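Local structure of adhesion and penetration protein autotransporter (Haemophilus influenzae, 3SYJ) at residues Y112-Y116 with H320-Y324; T457-D463 with R479-H485; I818-A823 with R849-L853. The protein promotes bacterial adherence to and invasion of host cells, associates with itself in bacterial aggregation, and is probably a serine protease. All coordinates share one frame; numbering follows the deposited sequence.

Contact 1 (Y112-Y116 with H320-Y324)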
# COMPACT_ATOMS: atom_id res chain seq x y z
N TYR A 112 -57.05 -32.02 50.75
CA TYR A 112 -56.79 -32.69 49.48
C TYR A 112 -56.46 -34.17 49.61
O TYR A 112 -56.23 -34.68 50.71
CB TYR A 112 -55.72 -31.92 48.71
CG TYR A 112 -56.15 -30.49 48.49
CD1 TYR A 112 -57.07 -30.16 47.50
CD2 TYR A 112 -55.69 -29.47 49.32
CE1 TYR A 112 -57.49 -28.86 47.32
CE2 TYR A 112 -56.11 -28.17 49.14
CZ TYR A 112 -57.01 -27.87 48.14
OH TYR A 112 -57.44 -26.57 47.96
N GLU A 113 -56.47 -34.87 48.48
CA GLU A 113 -56.23 -36.31 48.43
C GLU A 113 -54.79 -36.63 48.79
O GLU A 113 -53.88 -35.89 48.44
CB GLU A 113 -56.55 -36.85 47.05
CG GLU A 113 -58.02 -36.73 46.70
CD GLU A 113 -58.90 -37.42 47.72
OE1 GLU A 113 -58.79 -38.66 47.86
OE2 GLU A 113 -59.70 -36.72 48.37
N ASP A 114 -54.60 -37.77 49.46
CA ASP A 114 -53.30 -38.08 50.07
C ASP A 114 -52.32 -38.85 49.18
O ASP A 114 -51.30 -39.35 49.68
CB ASP A 114 -53.50 -38.77 51.43
CG ASP A 114 -54.27 -40.08 51.33
OD1 ASP A 114 -54.45 -40.58 50.20
OD2 ASP A 114 -54.69 -40.61 52.38
N ASP A 115 -52.60 -38.96 47.89
CA ASP A 115 -51.61 -39.49 46.95
C ASP A 115 -50.71 -38.34 46.51
O ASP A 115 -50.82 -37.82 45.40
CB ASP A 115 -52.29 -40.16 45.75
CG ASP A 115 -51.36 -41.09 44.99
OD1 ASP A 115 -50.20 -41.29 45.41
OD2 ASP A 115 -51.81 -41.64 43.96
N TYR A 116 -49.83 -37.92 47.42
CA TYR A 116 -49.04 -36.72 47.22
C TYR A 116 -47.97 -36.67 48.30
O TYR A 116 -48.28 -36.83 49.47
CB TYR A 116 -49.94 -35.49 47.34
CG TYR A 116 -49.29 -34.17 47.00
CD1 TYR A 116 -49.66 -33.48 45.86
CD2 TYR A 116 -48.30 -33.62 47.81
CE1 TYR A 116 -49.07 -32.27 45.54
CE2 TYR A 116 -47.71 -32.40 47.50
CZ TYR A 116 -48.10 -31.74 46.36
OH TYR A 116 -47.53 -30.54 46.02
N HIS A 320 -50.08 -42.91 55.40
CA HIS A 320 -51.40 -42.39 55.77
C HIS A 320 -52.56 -43.03 55.01
O HIS A 320 -53.72 -42.89 55.40
CB HIS A 320 -51.44 -40.87 55.58
CG HIS A 320 -50.44 -40.15 56.42
ND1 HIS A 320 -50.70 -39.77 57.72
CD2 HIS A 320 -49.18 -39.74 56.16
CE1 HIS A 320 -49.64 -39.16 58.22
NE2 HIS A 320 -48.70 -39.13 57.29
N ASN A 321 -52.25 -43.74 53.94
CA ASN A 321 -53.26 -44.43 53.15
C ASN A 321 -52.79 -45.84 52.86
O ASN A 321 -51.73 -46.04 52.26
CB ASN A 321 -53.53 -43.66 51.86
CG ASN A 321 -54.68 -44.23 51.06
OD1 ASN A 321 -54.83 -45.46 50.95
ND2 ASN A 321 -55.50 -43.35 50.49
N PRO A 322 -53.57 -46.84 53.30
CA PRO A 322 -53.20 -48.26 53.21
C PRO A 322 -52.93 -48.70 51.78
O PRO A 322 -52.23 -49.69 51.55
CB PRO A 322 -54.45 -48.98 53.74
CG PRO A 322 -55.18 -47.96 54.53
CD PRO A 322 -54.92 -46.65 53.85
N ARG A 323 -53.49 -47.97 50.82
CA ARG A 323 -53.26 -48.27 49.41
C ARG A 323 -51.81 -47.98 49.07
O ARG A 323 -51.18 -48.72 48.31
CB ARG A 323 -54.20 -47.44 48.52
CG ARG A 323 -55.67 -47.64 48.83
CD ARG A 323 -56.52 -46.50 48.25
NE ARG A 323 -56.50 -46.49 46.79
CZ ARG A 323 -56.96 -45.48 46.06
NH1 ARG A 323 -57.47 -44.40 46.65
NH2 ARG A 323 -56.91 -45.54 44.73
N TYR A 324 -51.28 -46.91 49.65
CA TYR A 324 -49.92 -46.47 49.37
C TYR A 324 -48.90 -47.04 50.34
O TYR A 324 -47.89 -46.41 50.65
CB TYR A 324 -49.86 -44.95 49.37
CG TYR A 324 -51.01 -44.34 48.61
CD1 TYR A 324 -51.47 -44.92 47.44
CD2 TYR A 324 -51.63 -43.19 49.06
CE1 TYR A 324 -52.53 -44.37 46.74
CE2 TYR A 324 -52.68 -42.63 48.37
CZ TYR A 324 -53.13 -43.23 47.21
OH TYR A 324 -54.18 -42.66 46.53
O HOH W 1 -55.59 -40.80 47.57
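A carboxylate lies stacked on a tyrosine ring here: D115 covers one face of Y324, the two planes only 22° apart, with OD1 above the ring centre. D115 CB also packs against the phenol oxygen, 3.2 Å from Y324 OH. The next carboxylate, D114, meets the same ring differently, at its edge, where OD1 lies 3.3 Å from Y324 CE2 and the planes stand 77° apart. D114 CG sits between its backbone N and carbonyl carbon (chi1 60°), which turns the carboxylate toward N321. N321 ND2 donates to the syn lone pair of D114 OD1 at 3.0 Å. A water in the plane of the Y324 ring donates a second hydrogen bond to D114 OD1 and lies 2.6 Å from Y324 OH, tying ring edge and carboxylate together. N321 keeps its other amide atom for its own loop, since OD1 accepts from R323 N in an Asx turn. Beyond the two loops, D115 OD2 forms a salt bridge with R239 and accepts from H73 ND1. With H73 and S218, the active-site serine by similarity, D115 has charge-relay geometry, consistent with the catalytic triad of a chymotrypsin-like S6 peptidase, here flanked by the 320-324 loop.

Contact 2 (T457-D463 with R479-H485)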
# COMPACT_ATOMS: atom_id res chain seq x y z
N THR A 457 -18.82 -20.12 39.73
CA THR A 457 -17.45 -19.75 39.42
C THR A 457 -16.48 -20.25 40.50
O THR A 457 -16.72 -20.08 41.69
CB THR A 457 -17.28 -18.21 39.30
OG1 THR A 457 -18.03 -17.72 38.19
CG2 THR A 457 -15.81 -17.83 39.13
N VAL A 458 -15.39 -20.87 40.07
CA VAL A 458 -14.31 -21.18 40.98
C VAL A 458 -13.16 -20.25 40.66
O VAL A 458 -12.71 -20.19 39.52
CB VAL A 458 -13.85 -22.64 40.83
CG1 VAL A 458 -12.49 -22.83 41.47
CG2 VAL A 458 -14.88 -23.60 41.45
N GLN A 459 -12.71 -19.51 41.66
CA GLN A 459 -11.64 -18.53 41.50
C GLN A 459 -10.42 -18.97 42.31
O GLN A 459 -10.54 -19.33 43.49
CB GLN A 459 -12.12 -17.15 41.96
CG GLN A 459 -11.04 -16.07 42.05
CD GLN A 459 -11.59 -14.78 42.63
OE1 GLN A 459 -12.64 -14.29 42.21
NE2 GLN A 459 -10.89 -14.21 43.61
N LEU A 460 -9.25 -18.94 41.68
CA LEU A 460 -8.02 -19.39 42.33
C LEU A 460 -7.29 -18.23 42.98
O LEU A 460 -6.90 -17.27 42.31
CB LEU A 460 -7.09 -20.08 41.32
CG LEU A 460 -7.69 -21.19 40.45
CD1 LEU A 460 -6.61 -21.88 39.61
CD2 LEU A 460 -8.43 -22.20 41.32
N ASN A 461 -7.09 -18.31 44.29
CA ASN A 461 -6.30 -17.31 45.00
C ASN A 461 -4.97 -17.86 45.50
O ASN A 461 -4.33 -17.26 46.35
CB ASN A 461 -7.09 -16.70 46.15
CG ASN A 461 -7.94 -15.53 45.72
OD1 ASN A 461 -8.28 -14.66 46.52
ND2 ASN A 461 -8.29 -15.48 44.43
N ASP A 462 -4.55 -19.00 44.95
CA ASP A 462 -3.29 -19.63 45.34
C ASP A 462 -2.97 -20.79 44.41
O ASP A 462 -3.82 -21.23 43.63
CB ASP A 462 -3.37 -20.11 46.80
CG ASP A 462 -2.00 -20.48 47.37
OD1 ASP A 462 -0.96 -20.18 46.75
OD2 ASP A 462 -1.96 -21.09 48.47
N ASP A 463 -1.73 -21.28 44.49
CA ASP A 463 -1.33 -22.44 43.71
C ASP A 463 -1.55 -23.73 44.49
O ASP A 463 -1.78 -23.70 45.70
CB ASP A 463 0.13 -22.34 43.28
CG ASP A 463 0.42 -21.10 42.47
OD1 ASP A 463 -0.36 -20.79 41.54
OD2 ASP A 463 1.43 -20.42 42.75
N ARG A 479 -17.65 -21.32 35.47
CA ARG A 479 -16.40 -20.60 35.20
C ARG A 479 -15.28 -21.00 36.14
O ARG A 479 -15.43 -20.92 37.36
CB ARG A 479 -16.59 -19.07 35.27
CG ARG A 479 -17.18 -18.46 34.01
CD ARG A 479 -17.54 -16.98 34.18
NE ARG A 479 -18.83 -16.68 33.56
CZ ARG A 479 -19.02 -16.59 32.25
NH1 ARG A 479 -18.01 -16.76 31.42
NH2 ARG A 479 -20.22 -16.32 31.76
N LEU A 480 -14.18 -21.45 35.57
CA LEU A 480 -12.94 -21.61 36.32
C LEU A 480 -12.12 -20.36 36.02
O LEU A 480 -11.60 -20.20 34.92
CB LEU A 480 -12.19 -22.87 35.90
CG LEU A 480 -10.76 -23.00 36.44
CD1 LEU A 480 -10.76 -22.94 37.96
CD2 LEU A 480 -10.07 -24.28 35.95
N ASP A 481 -12.03 -19.47 37.01
CA ASP A 481 -11.26 -18.23 36.87
C ASP A 481 -9.87 -18.42 37.46
O ASP A 481 -9.70 -18.41 38.68
CB ASP A 481 -11.99 -17.06 37.55
CG ASP A 481 -11.13 -15.80 37.61
OD1 ASP A 481 -10.24 -15.62 36.75
OD2 ASP A 481 -11.34 -14.97 38.53
N LEU A 482 -8.89 -18.58 36.58
CA LEU A 482 -7.51 -18.81 36.97
C LEU A 482 -6.92 -17.64 37.75
O LEU A 482 -5.92 -17.79 38.45
CB LEU A 482 -6.67 -19.07 35.72
CG LEU A 482 -7.14 -20.26 34.89
CD1 LEU A 482 -6.20 -20.44 33.74
CD2 LEU A 482 -7.18 -21.51 35.75
N ASN A 483 -7.53 -16.46 37.60
CA ASN A 483 -7.14 -15.30 38.38
C ASN A 483 -5.63 -15.14 38.47
O ASN A 483 -5.08 -14.99 39.56
CB ASN A 483 -7.73 -15.41 39.79
CG ASN A 483 -7.47 -14.17 40.63
OD1 ASN A 483 -7.25 -13.08 40.10
ND2 ASN A 483 -7.48 -14.33 41.95
N GLY A 484 -4.97 -15.21 37.31
CA GLY A 484 -3.55 -14.96 37.23
C GLY A 484 -2.67 -16.15 37.54
O GLY A 484 -1.45 -16.03 37.59
N HIS A 485 -3.29 -17.30 37.76
CA HIS A 485 -2.52 -18.50 38.10
C HIS A 485 -2.41 -19.43 36.89
O HIS A 485 -3.13 -19.26 35.91
CB HIS A 485 -3.18 -19.23 39.26
CG HIS A 485 -3.07 -18.51 40.57
ND1 HIS A 485 -3.98 -17.55 40.96
CD2 HIS A 485 -2.17 -18.61 41.57
CE1 HIS A 485 -3.64 -17.08 42.15
NE2 HIS A 485 -2.54 -17.71 42.54
O HOH W 2 -13.57 -14.73 39.59
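With CG anti to the backbone N in both Q459 (chi1 171°) and D481 (chi1 172°), the two side chains run side by side from one face of the paired strands, Q459 CG 3.7 Å from D481 OD2. A water donates to both Q459 OE1 and D481 OD2, and Q459 OE1 also accepts from K430 NZ. N483 has the same first torsion, and this carries its ND2 to L460 O at 3.0 Å; the donor stands 37° out of that carbonyl's plane. Three backbone bonds precede it: V458 N to R479 O, D481 N to V458 O, and L460 N to D481 O. They put 457-460 and 479-481 in parallel register, as on successive rungs of a right-handed beta-helix. On the opposite face V458 CG1 meets L480 CD1 at 3.9 Å, and L460 continues the apolar packing onto L482 at the start of the L482-H485 turn. In this type I' turn L482 O takes both H485 N and H485 ND1, the latter at 3.2 Å in the ring plane, which fixes the imidazole's rotation while D462 O lies over one face. D481 OD1 accepts from N483 N and from the backbone N of H504, just past strand 499-502; N483 OD1 accepts from N505 ND2. The chemistry divides by face: apolar packing on one, polar groups on the other, water-bridged Q459 and D481 among them, with N483 bonding L460 O where the ladder ends.

Contact 3 (I818-A823 with R849-L853); sequences ITLNSA and RFNTL
N821 reaches across to R849 with both ends of its amide. Its CB lies 4.1 Å from N851 ND2, and CG, anti to the backbone N (chi1 -161°), carries the amide toward the backbone of R849 and itself lies 3.5 Å from R849 NH1. At the tip the two atoms divide the work. ND2 donates to R849 O at 2.8 Å, tilted 30° from the plane of that carbonyl, and it also donates to D877 on strand 875-881. OD1 accepts from A823 N along a lone pair, closing an Asx turn, and takes a weak bond from R849 NH1 at 3.1 Å. That guanidinium presents its edge, its plane perpendicular to the amide (90°), while A823 CB packs 3.3 Å from the same NH1. Both segments belong to the pertactin-like part of the passenger, where strands 816-819 and 852-855 pair with different neighbours, 862-870 and 875-881 respectively, so side-chain-to-backbone bonds and apolar packing, not a backbone ladder, join the two segments. N851 supplies a second amide bond: ND2 donates to L820 O at 3.1 Å, with donor and acceptor lying in each other's planes and the bond nearly straight. A water accepts from S822 N and, weakly, from N851 ND2. Farther along, the contact becomes apolar. L820 CD2 packs on L853 CB at 3.7 Å, the side chains crossing at about a right angle, and I818 CD1 touches L853 CD2 at 4.1 Å. M802 lies against all three of these residues.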
# COMPACT_ATOMS: atom_id res chain seq x y z
N ILE A 818 -0.80 -16.76 -21.11
CA ILE A 818 -0.62 -15.48 -20.46
C ILE A 818 -1.19 -14.37 -21.32
O ILE A 818 -0.73 -14.13 -22.43
CB ILE A 818 0.86 -15.16 -20.20
CG1 ILE A 818 1.48 -16.19 -19.26
CG2 ILE A 818 1.01 -13.76 -19.64
CD1 ILE A 818 2.95 -15.96 -18.97
N THR A 819 -2.21 -13.68 -20.80
CA THR A 819 -2.75 -12.51 -21.47
C THR A 819 -2.07 -11.26 -20.93
O THR A 819 -2.22 -10.92 -19.75
CB THR A 819 -4.26 -12.41 -21.25
OG1 THR A 819 -4.87 -13.66 -21.58
CG2 THR A 819 -4.85 -11.32 -22.12
N LEU A 820 -1.32 -10.58 -21.79
CA LEU A 820 -0.45 -9.48 -21.37
C LEU A 820 -1.22 -8.25 -20.92
O LEU A 820 -0.69 -7.41 -20.20
CB LEU A 820 0.51 -9.10 -22.49
CG LEU A 820 1.58 -10.12 -22.91
CD1 LEU A 820 2.48 -9.53 -23.99
CD2 LEU A 820 2.41 -10.54 -21.72
N ASN A 821 -2.48 -8.15 -21.34
CA ASN A 821 -3.27 -6.96 -21.08
C ASN A 821 -4.74 -7.28 -20.82
O ASN A 821 -5.36 -8.08 -21.53
CB ASN A 821 -3.15 -5.98 -22.25
CG ASN A 821 -3.56 -4.56 -21.88
OD1 ASN A 821 -4.72 -4.29 -21.54
ND2 ASN A 821 -2.61 -3.63 -21.95
N SER A 822 -5.29 -6.63 -19.79
CA SER A 822 -6.68 -6.85 -19.39
C SER A 822 -7.69 -6.43 -20.45
O SER A 822 -8.87 -6.76 -20.36
CB SER A 822 -6.96 -6.11 -18.07
OG SER A 822 -6.89 -4.71 -18.26
N ALA A 823 -7.23 -5.69 -21.45
CA ALA A 823 -8.11 -5.18 -22.49
C ALA A 823 -8.36 -6.21 -23.59
O ALA A 823 -9.16 -6.00 -24.50
CB ALA A 823 -7.55 -3.90 -23.08
N ARG A 849 -1.57 2.07 -21.02
CA ARG A 849 -2.49 1.38 -21.92
C ARG A 849 -1.93 0.04 -22.42
O ARG A 849 -2.67 -0.92 -22.59
CB ARG A 849 -2.86 2.27 -23.10
CG ARG A 849 -3.47 1.53 -24.28
CD ARG A 849 -4.81 0.89 -23.94
NE ARG A 849 -5.21 -0.09 -24.95
CZ ARG A 849 -5.29 -1.40 -24.73
NH1 ARG A 849 -5.02 -1.90 -23.53
NH2 ARG A 849 -5.66 -2.21 -25.72
N PHE A 850 -0.62 -0.02 -22.66
CA PHE A 850 0.00 -1.27 -23.09
C PHE A 850 1.00 -1.78 -22.06
O PHE A 850 1.68 -0.99 -21.39
CB PHE A 850 0.68 -1.11 -24.45
CG PHE A 850 -0.28 -0.90 -25.59
CD1 PHE A 850 -1.09 -1.94 -26.03
CD2 PHE A 850 -0.38 0.33 -26.21
CE1 PHE A 850 -1.98 -1.75 -27.07
CE2 PHE A 850 -1.27 0.53 -27.25
CZ PHE A 850 -2.07 -0.51 -27.68
N ASN A 851 1.08 -3.10 -21.92
CA ASN A 851 1.91 -3.71 -20.90
C ASN A 851 3.10 -4.47 -21.47
O ASN A 851 3.10 -4.88 -22.63
CB ASN A 851 1.09 -4.65 -20.03
CG ASN A 851 0.02 -3.93 -19.24
OD1 ASN A 851 0.17 -2.76 -18.89
ND2 ASN A 851 -1.08 -4.62 -18.96
N THR A 852 4.11 -4.66 -20.63
CA THR A 852 5.29 -5.43 -20.99
C THR A 852 5.57 -6.47 -19.91
O THR A 852 5.62 -6.15 -18.73
CB THR A 852 6.53 -4.54 -21.16
OG1 THR A 852 6.32 -3.60 -22.22
CG2 THR A 852 7.77 -5.37 -21.47
N LEU A 853 5.74 -7.72 -20.33
CA LEU A 853 6.22 -8.75 -19.43
C LEU A 853 7.70 -8.97 -19.69
O LEU A 853 8.10 -9.32 -20.80
CB LEU A 853 5.44 -10.04 -19.63
CG LEU A 853 5.97 -11.30 -18.93
CD1 LEU A 853 6.13 -11.09 -17.43
CD2 LEU A 853 5.07 -12.49 -19.23
O HOH W 3 -4.01 -5.08 -17.95

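Contacts 2 and 3 belong to the beta-helical stalk, with centres about 63 Å apart, whereas contact 1 joins a loop of the protease domain to the 320-324 loop, its centre about 95 Å from that of contact 3. None is wholly core: contact 2 buries V458, L460, L480, D481 and L482, contact 1 D115 and Y324, and contact 3 combines buried I818, L820, N821 and L853 with exposed A823 and R849. All three contain an Asx turn and an asparagine amide bond across the contact, but in contact 2 these only add to a backbone ladder. Contact 1 sets carboxylates against a tyrosine beside the probable active site; the others, far from it, add apolar packing.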